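Local coordinates for secretion protein Snm4 (Mycobacterium xenopi, PDB 7B7J), which probably forms part of the mycobacterial ESX-5 type VII secretion pore complex, this fragment being its cytosolic ubiquitin-like domain, at residues A20-M26 and D96-L102. Sequence-based numbering, arbitrary orientation.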
loop_
_atom_site.group_PDB
_atom_site.type_symbol
_atom_site.label_atom_id
_atom_site.label_comp_id
_atom_site.label_asym_id
_atom_site.label_seq_id
_atom_site.Cartn_x
_atom_site.Cartn_y
_atom_site.Cartn_z
ATOM N N ALA A 20 -10.534 12.175 -2.669
ATOM C CA ALA A 20 -9.180 11.625 -2.486
ATOM C C ALA A 20 -8.909 11.354 -1.014
ATOM O O ALA A 20 -9.651 11.859 -0.179
ATOM C CB ALA A 20 -8.168 12.593 -3.011
ATOM N N ALA A 21 -7.916 10.523 -0.741
ATOM C CA ALA A 21 -7.471 10.266 0.642
ATOM C C ALA A 21 -5.967 10.494 0.589
ATOM O O ALA A 21 -5.235 9.884 -0.214
ATOM C CB ALA A 21 -7.866 8.844 1.047
ATOM N N VAL A 22 -5.441 11.197 1.582
ATOM C CA VAL A 22 -3.999 11.368 1.810
ATOM C C VAL A 22 -3.567 10.317 2.881
ATOM O O VAL A 22 -4.007 10.413 4.061
ATOM C CB VAL A 22 -3.812 12.811 2.332
ATOM C CG1 VAL A 22 -2.295 13.017 2.684
ATOM C CG2 VAL A 22 -4.316 13.834 1.340
ATOM N N VAL A 23 -2.682 9.400 2.451
ATOM C CA VAL A 23 -2.336 8.255 3.268
ATOM C C VAL A 23 -0.846 8.244 3.419
ATOM O O VAL A 23 -0.195 8.533 2.468
ATOM C CB VAL A 23 -2.960 7.029 2.692
ATOM C CG1 VAL A 23 -4.426 7.065 2.344
ATOM C CG2 VAL A 23 -2.406 6.534 1.459
ATOM N N ALA A 24 -0.419 7.692 4.506
ATOM C CA ALA A 24 0.990 7.393 4.740
ATOM C C ALA A 24 1.244 5.879 4.475
ATOM O O ALA A 24 0.474 5.097 5.060
ATOM C CB ALA A 24 1.249 7.750 6.095
ATOM N N ILE A 25 2.099 5.571 3.521
ATOM C CA ILE A 25 2.494 4.188 3.188
ATOM C C ILE A 25 3.850 3.822 3.804
ATOM O O ILE A 25 4.816 4.626 3.585
ATOM C CB ILE A 25 2.431 3.918 1.656
ATOM C CG1 ILE A 25 1.094 4.385 1.121
ATOM C CG2 ILE A 25 2.723 2.492 1.392
ATOM C CD1 ILE A 25 -0.070 3.559 1.534
ATOM N N MET A 26 3.876 2.769 4.627
ATOM C CA MET A 26 5.186 2.366 5.151
ATOM C C MET A 26 5.684 1.269 4.205
ATOM O O MET A 26 4.984 0.197 4.088
ATOM C CB MET A 26 5.079 1.932 6.582
ATOM C CG MET A 26 4.434 2.865 7.458
ATOM S SD MET A 26 5.508 4.349 7.665
ATOM C CE MET A 26 7.038 3.774 8.284
ATOM N N ASP A 96 -7.950 10.560 5.597
ATOM C CA ASP A 96 -6.728 11.411 5.546
ATOM C C ASP A 96 -5.864 11.137 6.754
ATOM O O ASP A 96 -6.387 11.387 7.939
ATOM C CB ASP A 96 -7.129 12.844 5.359
ATOM C CG ASP A 96 -7.785 13.155 4.025
ATOM O OD1 ASP A 96 -7.399 12.578 3.038
ATOM O OD2 ASP A 96 -8.550 14.172 3.997
ATOM N N GLY A 97 -4.623 11.010 6.566
ATOM C CA GLY A 97 -3.642 10.899 7.655
ATOM C C GLY A 97 -3.427 9.441 8.139
ATOM O O GLY A 97 -2.476 9.218 8.935
ATOM N N ASP A 98 -4.300 8.520 7.812
ATOM C CA ASP A 98 -4.159 7.072 8.121
ATOM C C ASP A 98 -2.856 6.588 7.554
ATOM O O ASP A 98 -2.398 6.950 6.460
ATOM C CB ASP A 98 -5.422 6.299 7.892
ATOM C CG ASP A 98 -6.583 6.550 8.884
ATOM O OD1 ASP A 98 -6.399 7.246 9.866
ATOM O OD2 ASP A 98 -7.637 6.122 8.601
ATOM N N ARG A 99 -2.299 5.486 8.205
ATOM C CA ARG A 99 -1.061 4.909 7.817
ATOM C C ARG A 99 -1.329 3.372 7.558
ATOM O O ARG A 99 -2.035 2.703 8.375
ATOM C CB ARG A 99 -0.008 5.001 8.931
ATOM C CG ARG A 99 1.340 4.521 8.600
ATOM C CD ARG A 99 2.290 4.894 9.691
ATOM N NE ARG A 99 2.598 6.395 9.668
ATOM C CZ ARG A 99 2.040 7.309 10.400
ATOM N NH1 ARG A 99 1.444 6.935 11.504
ATOM N NH2 ARG A 99 2.262 8.578 10.084
ATOM N N LEU A 100 -0.749 2.903 6.460
ATOM C CA LEU A 100 -0.868 1.495 5.956
ATOM C C LEU A 100 0.516 0.930 5.674
ATOM O O LEU A 100 1.388 1.680 5.284
ATOM C CB LEU A 100 -1.694 1.496 4.675
ATOM C CG LEU A 100 -3.112 2.011 4.706
ATOM C CD1 LEU A 100 -3.679 1.950 3.286
ATOM C CD2 LEU A 100 -3.891 1.228 5.772
ATOM N N TRP A 101 0.731 -0.351 5.896
ATOM C CA TRP A 101 1.966 -1.045 5.632
ATOM C C TRP A 101 1.787 -1.917 4.380
ATOM O O TRP A 101 0.913 -2.647 4.268
ATOM C CB TRP A 101 2.376 -1.854 6.839
ATOM C CG TRP A 101 3.023 -1.041 7.957
ATOM C CD1 TRP A 101 4.325 -1.159 8.350
ATOM C CD2 TRP A 101 2.382 -0.180 8.956
ATOM N NE1 TRP A 101 4.621 -0.343 9.403
ATOM C CE2 TRP A 101 3.447 0.287 9.824
ATOM C CE3 TRP A 101 1.022 0.210 9.163
ATOM C CZ2 TRP A 101 3.168 1.142 10.935
ATOM C CZ3 TRP A 101 0.779 1.103 10.200
ATOM C CH2 TRP A 101 1.818 1.504 11.023
ATOM N N LEU A 102 2.670 -1.697 3.443
ATOM C CA LEU A 102 2.624 -2.507 2.212
ATOM C C LEU A 102 3.437 -3.736 2.465
ATOM O O LEU A 102 4.688 -3.634 2.761
ATOM C CB LEU A 102 3.159 -1.625 1.085
ATOM C CG LEU A 102 3.188 -2.291 -0.297
ATOM C CD1 LEU A 102 1.814 -2.750 -0.791
ATOM C CD2 LEU A 102 3.820 -1.241 -1.249
HETATM O O HOH W 1 -8.176 14.054 0.769
HETATM O O HOH W 2 5.974 -2.272 5.342
#
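Asp96 OD1 takes two hydrogen bonds, one from Val22 N at 2.8 Å, nearly straight at 167°, and one from a water that also donates, weakly, to Ala20 O. With chi1 at -66°, the Asp96 carboxylate swings beside its own backbone N and stands in for a backbone carbonyl at the start of the pairing. Gly97 N then binds Val22 O, and the turn at Gly97 has a positive phi (87°) that suits glycine. From there the strands run parallel: Ala24 N to Asp98 O, Leu100 N to Ala24 O at 2.9 Å, Met26 N to Leu100 O, and Leu102 N to Met26 O, which a second water also reaches. On one face Met26 lies alongside Trp101, its CB making a CH-pi contact 3.7 Å from the five-membered ring centroid. Met26 SD turns to Arg99, 3.8 Å from Arg99 CD, while Arg99 NH2 hydrogen-bonds Gln31 OE1 on strand 30-37, across strand 20-27. On the other face Ile25 CD1 meets Leu100 CB at 4.1 Å, both side chains buried. Parallel central strands 20-27 and 99-107 are characteristic of the ubiquitin-like beta-grasp fold; here the Asp96 carboxylate carries the pairing on to Val22.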